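Local coordinates for protein bifunctional dTDP-4-dehydrorhamnose 3,5-epimerase/dTDP-4-dehydrorhamnose reductase (Arabidopsis thaliana, PDB 4QQR) that catalyses the 3,5-epimerization of dTDP-4-keto-6-deoxyglucose and the NADPH-dependent 4-keto reduction that yields dTDP-beta-L-rhamnose for plant cell-wall biosynthesis, at residues F13-Y18 with K60-F65; T21-G26 with L174-N179; A211-T216 with K273-E278; G225-N230 with M280-S285. All blocks are in the same frame, centred on the assembly; numbering follows the deposited sequence.

Contact 1 of 4, residues F13-Y18 with K60-F65; sequences FNFLIY and KPSHVF
Ser62 OG is held from two directions: it accepts the backbone N-H of Asn14 (N to OG 2.9 Å) and shares a hydrogen bond with ND1 of the following His63. Placed between its own backbone N and carbonyl carbon (chi1 66°), OG does so where strands 14-18 and 63-66, neighbours in the parallel sheet of the Rossmann fold, begin to pair. The chain between them runs through helix 23-34, edge strand 38-41 and helix 49-59. Ser62 N donates to Asn14 O at 2.7 Å. Regular parallel pairing then takes over: Leu16 receives Phe65 N at its O and gives its own N-H to His63 O (N to O 3.0 Å, nearly straight), bracketing Val64.

Leu16 CB packs on Pro61 CB (3.8 Å) and lies near Val64 CG2, on the side covered by helix 49-59, where Tyr18 OH bonds to Asp55. The other face, under helices 23-34 and 200-212, carries an aromatic cluster of Phe13, Phe15, His63 and Phe65. Phe15 and His63 point the same way, and the phenyl edge is turned to the imidazole face in an offset edge-to-face pair, planes 73° apart. The Phe65 and Phe15 rings meet obliquely, planes 41° apart, and Phe65 CE1 lies 3.3 Å above the Phe15 ring plane, displaced toward the CG-CD2 side.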
# COMPACT_ATOMS: atom_id res chain seq x y z
N PHE A 13 -6.63 -32.73 0.82
CA PHE A 13 -5.89 -31.50 0.56
C PHE A 13 -5.48 -31.32 -0.91
O PHE A 13 -5.24 -32.31 -1.61
CB PHE A 13 -4.65 -31.43 1.46
CG PHE A 13 -4.97 -31.29 2.92
CD1 PHE A 13 -5.72 -30.22 3.38
CD2 PHE A 13 -4.52 -32.24 3.84
CE1 PHE A 13 -6.02 -30.09 4.74
CE2 PHE A 13 -4.82 -32.12 5.20
CZ PHE A 13 -5.57 -31.04 5.65
N ASN A 14 -5.40 -30.07 -1.36
CA ASN A 14 -5.07 -29.74 -2.74
C ASN A 14 -4.54 -28.32 -2.77
O ASN A 14 -5.31 -27.38 -2.63
CB ASN A 14 -6.32 -29.83 -3.62
CG ASN A 14 -6.03 -29.59 -5.10
OD1 ASN A 14 -4.88 -29.44 -5.50
ND2 ASN A 14 -7.09 -29.56 -5.91
N PHE A 15 -3.24 -28.16 -2.98
CA PHE A 15 -2.65 -26.83 -2.82
C PHE A 15 -2.42 -26.12 -4.12
O PHE A 15 -1.86 -26.69 -5.07
CB PHE A 15 -1.33 -26.88 -2.04
CG PHE A 15 -1.47 -27.39 -0.63
CD1 PHE A 15 -2.71 -27.56 -0.05
CD2 PHE A 15 -0.34 -27.70 0.11
CE1 PHE A 15 -2.83 -28.02 1.25
CE2 PHE A 15 -0.46 -28.17 1.40
CZ PHE A 15 -1.70 -28.33 1.98
N LEU A 16 -2.86 -24.86 -4.18
CA LEU A 16 -2.48 -23.98 -5.26
C LEU A 16 -1.28 -23.17 -4.78
O LEU A 16 -1.33 -22.55 -3.72
CB LEU A 16 -3.65 -23.07 -5.66
CG LEU A 16 -3.41 -22.07 -6.81
CD1 LEU A 16 -3.00 -22.79 -8.10
CD2 LEU A 16 -4.63 -21.18 -7.05
N ILE A 17 -0.19 -23.21 -5.53
CA ILE A 17 1.03 -22.52 -5.13
C ILE A 17 1.44 -21.49 -6.18
O ILE A 17 1.40 -21.77 -7.38
CB ILE A 17 2.18 -23.53 -4.89
CG1 ILE A 17 1.77 -24.53 -3.80
CG2 ILE A 17 3.45 -22.80 -4.52
CD1 ILE A 17 2.72 -25.72 -3.65
N TYR A 18 1.80 -20.30 -5.73
CA TYR A 18 2.30 -19.28 -6.65
C TYR A 18 3.79 -19.04 -6.45
O TYR A 18 4.27 -18.93 -5.33
CB TYR A 18 1.48 -17.98 -6.55
CG TYR A 18 0.15 -18.12 -7.24
CD1 TYR A 18 -0.98 -18.55 -6.54
CD2 TYR A 18 0.02 -17.88 -8.61
CE1 TYR A 18 -2.20 -18.70 -7.18
CE2 TYR A 18 -1.19 -18.04 -9.26
CZ TYR A 18 -2.30 -18.45 -8.54
OH TYR A 18 -3.51 -18.61 -9.17
N LYS A 60 -9.54 -26.03 -8.19
CA LYS A 60 -10.43 -26.24 -7.06
C LYS A 60 -9.63 -26.53 -5.78
O LYS A 60 -9.84 -27.57 -5.13
CB LYS A 60 -11.41 -27.38 -7.37
CG LYS A 60 -12.29 -27.14 -8.59
CD LYS A 60 -12.63 -28.45 -9.30
CE LYS A 60 -12.69 -28.26 -10.83
NZ LYS A 60 -14.01 -28.64 -11.41
N PRO A 61 -8.71 -25.62 -5.42
CA PRO A 61 -7.76 -25.91 -4.34
C PRO A 61 -8.44 -25.90 -2.98
O PRO A 61 -9.49 -25.29 -2.84
CB PRO A 61 -6.78 -24.74 -4.42
CG PRO A 61 -7.64 -23.60 -4.90
CD PRO A 61 -8.62 -24.22 -5.87
N SER A 62 -7.85 -26.57 -2.00
CA SER A 62 -8.35 -26.50 -0.64
C SER A 62 -7.67 -25.34 0.10
O SER A 62 -8.24 -24.77 1.05
CB SER A 62 -8.10 -27.81 0.10
OG SER A 62 -6.71 -28.04 0.27
N HIS A 63 -6.44 -25.02 -0.31
CA HIS A 63 -5.66 -23.92 0.28
C HIS A 63 -4.77 -23.33 -0.82
O HIS A 63 -4.55 -23.97 -1.86
CB HIS A 63 -4.77 -24.40 1.44
CG HIS A 63 -5.48 -25.19 2.51
ND1 HIS A 63 -6.03 -26.44 2.28
CD2 HIS A 63 -5.69 -24.92 3.82
CE1 HIS A 63 -6.57 -26.88 3.40
NE2 HIS A 63 -6.38 -25.98 4.35
N VAL A 64 -4.24 -22.12 -0.58
CA VAL A 64 -3.44 -21.38 -1.57
C VAL A 64 -2.16 -20.87 -0.92
O VAL A 64 -2.17 -20.43 0.21
CB VAL A 64 -4.23 -20.16 -2.17
CG1 VAL A 64 -3.33 -19.29 -3.06
CG2 VAL A 64 -5.47 -20.61 -2.92
N PHE A 65 -1.05 -20.94 -1.65
CA PHE A 65 0.24 -20.51 -1.12
C PHE A 65 0.84 -19.44 -2.01
O PHE A 65 1.00 -19.64 -3.21
CB PHE A 65 1.20 -21.70 -1.04
CG PHE A 65 0.85 -22.68 0.04
CD1 PHE A 65 -0.22 -23.55 -0.12
CD2 PHE A 65 1.61 -22.74 1.21
CE1 PHE A 65 -0.56 -24.45 0.88
CE2 PHE A 65 1.28 -23.64 2.22
CZ PHE A 65 0.21 -24.50 2.06

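Contact 2 of 4, residues T21-G26 with L174-N179; sequences TGWIGG and LTNPRN. With SO4 (sulfate ion), chain H.
Trp23 fills the tight half of this contact with its indole. With CG anti to the backbone N (chi1 -170°), the ring reaches from the first turn of helix 23-34 into the loop that precedes helix 180-186. Asn176 ND2 lies over one face, 3.4 Å above the plane and off toward the pyrrole rim. CE3 rests on Arg178 CB at 3.5 Å, and CH2 meets CA of Asn179. Van der Waals contact carries this half, without hydrogen bonds. The loop is braced from within by an Asx turn, Arg178 N donating to Asn176 OD1 at 2.7 Å, and Asn179 caps the next helix through Ile181 N while its ND2 bonds to Ser171 O.

Gly22 and Gly25 belong to the glycine-rich turn of the Rossmann fold, whose helix N-terminus commonly receives a dinucleotide phosphate; Trp23 and Ile24 probably bind NADPH, as in relatives. A sulfate, probably from the crystallisation liquor, sits at this end, hydrogen-bonded to Thr71 OG1; its very short approach to Trp23 N is doubtful.

The loose half is the exposed Arg178. Its chain, bent at chi2 and chi3, slides past the indole, bringing NH1 to Trp23 CB (3.4 Å), while CD passes sulfate O4 at 3.2 Å.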
# COMPACT_ATOMS: atom_id res chain seq x y z
N THR A 21 8.94 -20.43 -10.07
CA THR A 21 10.19 -19.77 -10.40
C THR A 21 11.14 -19.66 -9.20
O THR A 21 12.34 -19.84 -9.34
CB THR A 21 9.89 -18.35 -10.96
OG1 THR A 21 9.44 -18.46 -12.32
CG2 THR A 21 11.12 -17.44 -10.88
N GLY A 22 10.59 -19.37 -8.02
CA GLY A 22 11.41 -18.95 -6.89
C GLY A 22 11.91 -20.02 -5.94
O GLY A 22 11.63 -21.21 -6.11
N TRP A 23 12.63 -19.60 -4.90
CA TRP A 23 13.28 -20.54 -3.99
C TRP A 23 12.25 -21.33 -3.17
O TRP A 23 12.13 -22.54 -3.31
CB TRP A 23 14.29 -19.79 -3.10
CG TRP A 23 15.21 -20.68 -2.26
CD1 TRP A 23 15.39 -22.03 -2.37
CD2 TRP A 23 16.05 -20.26 -1.18
NE1 TRP A 23 16.29 -22.47 -1.44
CE2 TRP A 23 16.71 -21.40 -0.69
CE3 TRP A 23 16.33 -19.02 -0.58
CZ2 TRP A 23 17.62 -21.36 0.37
CZ3 TRP A 23 17.22 -18.97 0.47
CH2 TRP A 23 17.86 -20.13 0.94
N ILE A 24 11.51 -20.63 -2.31
CA ILE A 24 10.48 -21.27 -1.48
C ILE A 24 9.38 -22.01 -2.28
O ILE A 24 9.00 -23.15 -1.95
CB ILE A 24 9.87 -20.22 -0.53
CG1 ILE A 24 10.89 -19.83 0.53
CG2 ILE A 24 8.58 -20.73 0.14
CD1 ILE A 24 10.39 -18.77 1.50
N GLY A 25 8.87 -21.37 -3.33
CA GLY A 25 7.83 -21.95 -4.16
C GLY A 25 8.26 -23.26 -4.79
O GLY A 25 7.47 -24.21 -4.88
N GLY A 26 9.52 -23.31 -5.22
CA GLY A 26 10.12 -24.54 -5.70
C GLY A 26 10.22 -25.58 -4.60
O GLY A 26 9.92 -26.75 -4.83
N LEU A 174 23.70 -25.95 0.22
CA LEU A 174 24.69 -24.88 0.34
C LEU A 174 25.20 -24.35 -1.00
O LEU A 174 26.08 -23.50 -1.05
CB LEU A 174 25.86 -25.32 1.23
CG LEU A 174 25.55 -25.40 2.73
CD1 LEU A 174 26.77 -25.88 3.50
CD2 LEU A 174 25.05 -24.05 3.28
N THR A 175 24.63 -24.87 -2.09
CA THR A 175 25.07 -24.51 -3.43
C THR A 175 24.21 -23.39 -3.99
O THR A 175 24.51 -22.82 -5.04
CB THR A 175 24.99 -25.72 -4.38
OG1 THR A 175 23.64 -26.22 -4.41
CG2 THR A 175 25.92 -26.84 -3.91
N ASN A 176 23.14 -23.08 -3.26
CA ASN A 176 22.15 -22.12 -3.71
C ASN A 176 22.52 -20.70 -3.30
O ASN A 176 22.50 -20.38 -2.11
CB ASN A 176 20.78 -22.50 -3.15
CG ASN A 176 19.66 -21.60 -3.64
OD1 ASN A 176 19.81 -20.37 -3.72
ND2 ASN A 176 18.53 -22.21 -3.98
N PRO A 177 22.84 -19.84 -4.28
CA PRO A 177 23.28 -18.47 -4.04
C PRO A 177 22.30 -17.63 -3.21
O PRO A 177 22.69 -16.59 -2.65
CB PRO A 177 23.41 -17.89 -5.47
CG PRO A 177 22.65 -18.82 -6.33
CD PRO A 177 22.81 -20.16 -5.71
N ARG A 178 21.05 -18.05 -3.13
CA ARG A 178 20.07 -17.31 -2.33
C ARG A 178 20.22 -17.62 -0.84
O ARG A 178 19.83 -16.83 0.01
CB ARG A 178 18.65 -17.57 -2.84
CG ARG A 178 18.17 -16.61 -3.93
CD ARG A 178 17.23 -17.31 -4.88
NE ARG A 178 17.97 -18.21 -5.76
CZ ARG A 178 17.53 -19.39 -6.20
NH1 ARG A 178 16.32 -19.84 -5.85
NH2 ARG A 178 18.31 -20.12 -7.00
N ASN A 179 20.79 -18.78 -0.55
CA ASN A 179 21.05 -19.20 0.82
C ASN A 179 21.91 -18.20 1.57
O ASN A 179 22.96 -17.79 1.09
CB ASN A 179 21.70 -20.60 0.79
CG ASN A 179 21.71 -21.28 2.16
OD1 ASN A 179 21.93 -20.64 3.19
ND2 ASN A 179 21.50 -22.59 2.15
S SO4 H . 13.70 -15.93 -5.37
O1 SO4 H . 14.32 -15.29 -4.20
O2 SO4 H . 12.68 -15.01 -5.87
O3 SO4 H . 13.09 -17.20 -4.98
O4 SO4 H . 14.69 -16.20 -6.43

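Contact 3 of 4, residues A211-T216 with K273-E278; sequences AKRNLT and KTEFPE
Arg213 and Phe276 reach toward each other tip to tip, their guanidinium and ring planes only 21° apart. The two flat groups overlap at their rims: Phe276 CE1 lies 3.2 Å above the guanidinium plane, and Arg213 NH1 lies 3.6 Å above the phenyl ring. An extended chain from CG to NE carries the guanidinium across to the other segment.

Glu275 comes to the same group at its edge. Its side chain slides past that of Arg213 in the opposite direction and turns its carboxylate steeply, 67° from the guanidinium plane. Arg213 NH1 has two acceptors on this one residue: OE2, through its anti lone pair, in a salt bridge of 2.7 Å, and the backbone O of Glu275 at 3.0 Å. Both lie close to the guanidinium plane, which would limit rotation of the group and keep its face on Phe276. Leu215 CD1 packs on Glu275 CG at 3.7 Å, so the glutamate's methylene is used as well as its charge. An alanine at Glu275 would probably leave the arginine without its salt-bridge partner, its remaining hydrogen bond across the contact being to the backbone carbonyl, and open a gap beside Leu215 CD1.

Both segments are helix ends. Helix 200-212 closes in a Schellman motif, with Asn214 at positive phi and Leu215 N bonded to Met210 O, before the chain enters strand 217-220 at the edge of the Rossmann sheet. Phe276, just past helix 270-275, packs on Ile206, Glu209 and Met210 of helix 200-212, whose Ala211 lies on strands 63-66 and 107-113.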
# COMPACT_ATOMS: atom_id res chain seq x y z
N ALA A 211 -1.33 -24.11 7.26
CA ALA A 211 -2.41 -24.24 6.28
C ALA A 211 -3.40 -25.32 6.70
O ALA A 211 -4.60 -25.07 6.79
CB ALA A 211 -1.85 -24.53 4.90
N LYS A 212 -2.90 -26.53 6.97
CA LYS A 212 -3.76 -27.61 7.40
C LYS A 212 -4.61 -27.24 8.62
O LYS A 212 -5.75 -27.67 8.75
CB LYS A 212 -2.95 -28.88 7.66
CG LYS A 212 -2.45 -29.61 6.39
CD LYS A 212 -1.48 -30.74 6.76
CE LYS A 212 -1.26 -31.70 5.59
NZ LYS A 212 -0.01 -32.54 5.73
N ARG A 213 -4.06 -26.39 9.51
CA ARG A 213 -4.76 -26.00 10.72
C ARG A 213 -5.57 -24.73 10.53
O ARG A 213 -6.08 -24.17 11.49
CB ARG A 213 -3.77 -25.76 11.85
CG ARG A 213 -2.99 -26.98 12.21
CD ARG A 213 -2.10 -26.70 13.42
NE ARG A 213 -1.10 -27.75 13.57
CZ ARG A 213 -0.17 -27.77 14.52
NH1 ARG A 213 -0.10 -26.79 15.41
NH2 ARG A 213 0.69 -28.78 14.56
N ASN A 214 -5.65 -24.28 9.29
CA ASN A 214 -6.31 -23.02 8.96
C ASN A 214 -5.89 -21.79 9.81
O ASN A 214 -6.73 -21.00 10.24
CB ASN A 214 -7.83 -23.22 8.98
CG ASN A 214 -8.26 -24.41 8.13
OD1 ASN A 214 -7.89 -24.52 6.97
ND2 ASN A 214 -9.04 -25.30 8.73
N LEU A 215 -4.59 -21.65 10.04
CA LEU A 215 -4.07 -20.52 10.81
C LEU A 215 -4.17 -19.20 10.05
O LEU A 215 -4.11 -19.18 8.83
CB LEU A 215 -2.62 -20.77 11.26
CG LEU A 215 -2.46 -21.94 12.21
CD1 LEU A 215 -1.03 -22.00 12.75
CD2 LEU A 215 -3.47 -21.83 13.34
N THR A 216 -4.31 -18.10 10.78
CA THR A 216 -4.45 -16.77 10.15
C THR A 216 -3.83 -15.68 11.01
O THR A 216 -3.45 -15.92 12.15
CB THR A 216 -5.93 -16.45 9.81
OG1 THR A 216 -6.79 -16.94 10.85
CG2 THR A 216 -6.33 -17.11 8.50
N LYS A 273 6.09 -20.79 18.59
CA LYS A 273 6.49 -21.88 19.49
C LYS A 273 5.31 -22.47 20.26
O LYS A 273 5.23 -23.68 20.48
CB LYS A 273 7.54 -21.42 20.49
CG LYS A 273 8.11 -22.54 21.36
CD LYS A 273 9.49 -22.94 20.88
CE LYS A 273 10.10 -24.02 21.73
NZ LYS A 273 9.68 -25.35 21.29
N THR A 274 4.41 -21.59 20.68
CA THR A 274 3.20 -22.01 21.38
C THR A 274 2.37 -22.93 20.49
O THR A 274 1.83 -23.93 20.96
CB THR A 274 2.38 -20.79 21.84
OG1 THR A 274 3.07 -20.15 22.93
CG2 THR A 274 0.99 -21.23 22.30
N GLU A 275 2.30 -22.60 19.20
CA GLU A 275 1.58 -23.41 18.23
C GLU A 275 2.41 -24.61 17.75
O GLU A 275 1.85 -25.60 17.28
CB GLU A 275 1.17 -22.55 17.02
CG GLU A 275 0.26 -23.26 16.01
CD GLU A 275 -1.10 -23.63 16.60
OE1 GLU A 275 -1.68 -22.77 17.31
OE2 GLU A 275 -1.58 -24.78 16.37
N PHE A 276 3.74 -24.52 17.85
CA PHE A 276 4.64 -25.62 17.44
C PHE A 276 5.78 -25.85 18.45
O PHE A 276 6.90 -25.35 18.26
CB PHE A 276 5.21 -25.34 16.05
CG PHE A 276 4.18 -25.35 14.95
CD1 PHE A 276 3.84 -26.54 14.33
CD2 PHE A 276 3.55 -24.18 14.55
CE1 PHE A 276 2.88 -26.56 13.34
CE2 PHE A 276 2.59 -24.19 13.57
CZ PHE A 276 2.25 -25.38 12.96
N PRO A 277 5.50 -26.60 19.54
CA PRO A 277 6.46 -26.87 20.63
C PRO A 277 7.78 -27.52 20.16
O PRO A 277 8.85 -27.31 20.73
CB PRO A 277 5.70 -27.84 21.54
CG PRO A 277 4.24 -27.56 21.26
CD PRO A 277 4.18 -27.21 19.80
N GLU A 278 7.67 -28.31 19.12
CA GLU A 278 8.81 -28.98 18.51
C GLU A 278 9.76 -28.02 17.77
O GLU A 278 10.82 -28.44 17.30
CB GLU A 278 8.24 -30.00 17.53
CG GLU A 278 6.72 -29.73 17.36
CD GLU A 278 6.18 -30.19 16.02
OE1 GLU A 278 5.06 -29.76 15.68
OE2 GLU A 278 6.86 -30.99 15.34

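Contact 4 of 4, residues G225-N230 with M280-S285; sequences GVVSHN and MSIKES
Gly225 and Ser281 bring the two backbones to 5.8 Å between their CA atoms, where the extended run 225-227 passes the start of helix 282-291 without a hydrogen bond between the segments. Each segment leads into a helix through a serine N-cap, and the two caps differ. Ser228 and Glu231 form a capping box, the serine side chain bonding a backbone N just beyond Asn230 while Ser228 N bonds Glu231 OE2. At Ser281 the reciprocal half alone is made, its N donating to Glu284 OE2 at 3.0 Å. Gly225 has a positive phi of 86°, at which a side chain would jam against the preceding carbonyl O.

Ile282 makes the largest contribution to the packing. Its CD1 lies against the peptide joining Gly225 and Val226, 3.4 Å from Gly225 C, and its CG2 meets Val227 CG2 at 3.7 Å as the two side chains slide past each other. An alanine at Ile282 would probably open a gap beside that peptide and take away the methyl that meets Val227 CG2, leaving that valine the more distant CB.

Lys283 uses its stem, running past Val227 in the opposite sense. CG and CE lie 3.9 and 4.0 Å from Val227 CG1, and the extended chain continues to NZ, which forms a salt bridge with OE1 of Glu231.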
# COMPACT_ATOMS: atom_id res chain seq x y z
N GLY A 225 15.52 -17.48 18.98
CA GLY A 225 16.90 -17.07 19.20
C GLY A 225 17.55 -16.28 18.07
O GLY A 225 16.92 -15.98 17.05
N VAL A 226 18.83 -15.94 18.25
CA VAL A 226 19.60 -15.23 17.23
C VAL A 226 20.98 -15.85 16.99
O VAL A 226 21.58 -16.40 17.92
CB VAL A 226 19.77 -13.76 17.62
CG1 VAL A 226 18.44 -13.02 17.50
CG2 VAL A 226 20.33 -13.63 19.04
N VAL A 227 21.46 -15.80 15.74
CA VAL A 227 22.88 -16.05 15.41
C VAL A 227 23.55 -14.84 14.77
O VAL A 227 22.94 -14.13 13.96
CB VAL A 227 23.14 -17.20 14.40
CG1 VAL A 227 23.74 -18.42 15.08
CG2 VAL A 227 21.90 -17.53 13.56
N SER A 228 24.82 -14.63 15.09
CA SER A 228 25.61 -13.64 14.37
C SER A 228 26.20 -14.31 13.15
O SER A 228 26.16 -15.55 13.03
CB SER A 228 26.71 -13.08 15.26
OG SER A 228 27.71 -14.06 15.46
N HIS A 229 26.75 -13.50 12.25
CA HIS A 229 27.41 -14.00 11.04
C HIS A 229 28.60 -14.86 11.39
O HIS A 229 28.88 -15.85 10.71
CB HIS A 229 27.88 -12.85 10.16
CG HIS A 229 26.80 -11.86 9.84
ND1 HIS A 229 26.31 -10.97 10.77
CD2 HIS A 229 26.11 -11.63 8.70
CE1 HIS A 229 25.37 -10.23 10.22
NE2 HIS A 229 25.23 -10.61 8.96
N ASN A 230 29.29 -14.47 12.46
CA ASN A 230 30.47 -15.18 12.92
C ASN A 230 30.15 -16.56 13.47
O ASN A 230 30.84 -17.54 13.14
CB ASN A 230 31.24 -14.37 13.95
CG ASN A 230 32.12 -13.29 13.32
OD1 ASN A 230 32.40 -13.32 12.13
ND2 ASN A 230 32.58 -12.36 14.13
N MET A 280 12.66 -25.78 16.90
CA MET A 280 14.00 -25.67 17.47
C MET A 280 14.61 -24.28 17.28
O MET A 280 14.22 -23.53 16.38
CB MET A 280 14.91 -26.69 16.82
CG MET A 280 14.29 -28.06 16.69
SD MET A 280 15.42 -29.14 15.79
CE MET A 280 16.93 -28.89 16.74
N SER A 281 15.57 -23.95 18.13
CA SER A 281 16.28 -22.68 17.99
C SER A 281 17.30 -22.74 16.86
O SER A 281 17.66 -23.83 16.41
CB SER A 281 16.95 -22.28 19.30
OG SER A 281 15.98 -21.89 20.24
N ILE A 282 17.76 -21.57 16.42
CA ILE A 282 18.60 -21.50 15.23
C ILE A 282 19.77 -22.42 15.34
O ILE A 282 19.95 -23.31 14.50
CB ILE A 282 19.15 -20.11 14.92
CG1 ILE A 282 18.59 -19.08 15.90
CG2 ILE A 282 18.90 -19.77 13.43
CD1 ILE A 282 19.38 -18.94 17.17
N LYS A 283 20.56 -22.23 16.40
CA LYS A 283 21.79 -22.99 16.58
C LYS A 283 21.55 -24.49 16.46
O LYS A 283 22.17 -25.15 15.61
CB LYS A 283 22.53 -22.60 17.86
CG LYS A 283 23.03 -21.14 17.80
CD LYS A 283 24.03 -20.80 18.90
CE LYS A 283 24.33 -19.30 18.92
NZ LYS A 283 25.17 -18.90 20.09
N GLU A 284 20.62 -25.02 17.25
CA GLU A 284 20.36 -26.46 17.16
C GLU A 284 19.74 -26.82 15.81
O GLU A 284 20.04 -27.88 15.25
CB GLU A 284 19.52 -26.99 18.35
CG GLU A 284 18.35 -26.11 18.82
CD GLU A 284 17.30 -26.87 19.66
OE1 GLU A 284 17.65 -27.93 20.25
OE2 GLU A 284 16.12 -26.42 19.74
N SER A 285 18.91 -25.92 15.27
CA SER A 285 18.26 -26.16 13.98
C SER A 285 19.27 -26.09 12.84
O SER A 285 19.22 -26.90 11.91
CB SER A 285 17.13 -25.15 13.75
OG SER A 285 16.41 -25.42 12.56

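Contact 1 is the core case: neighbouring strands joined by backbone bonds, with aromatic and aliphatic side chains on buried faces. The other three are partly buried and rely on side chains. Contact 2 follows it, since helix 23-34 leaves strand 14-18, but trades sheet bonding for one indole in a loop at the probable cofactor end. Contact 3 meets contact 1 on the sheet face that carries the aromatic cluster, where Ala211 touches Phe65 and Lys212 touches Phe13, and it alone has a salt bridge between its segments. Contact 4 adjoins contact 3 in sequence yet lies across the chain from contact 1, about 32 Å between centres, and is mainly aliphatic, away from the annotated sites.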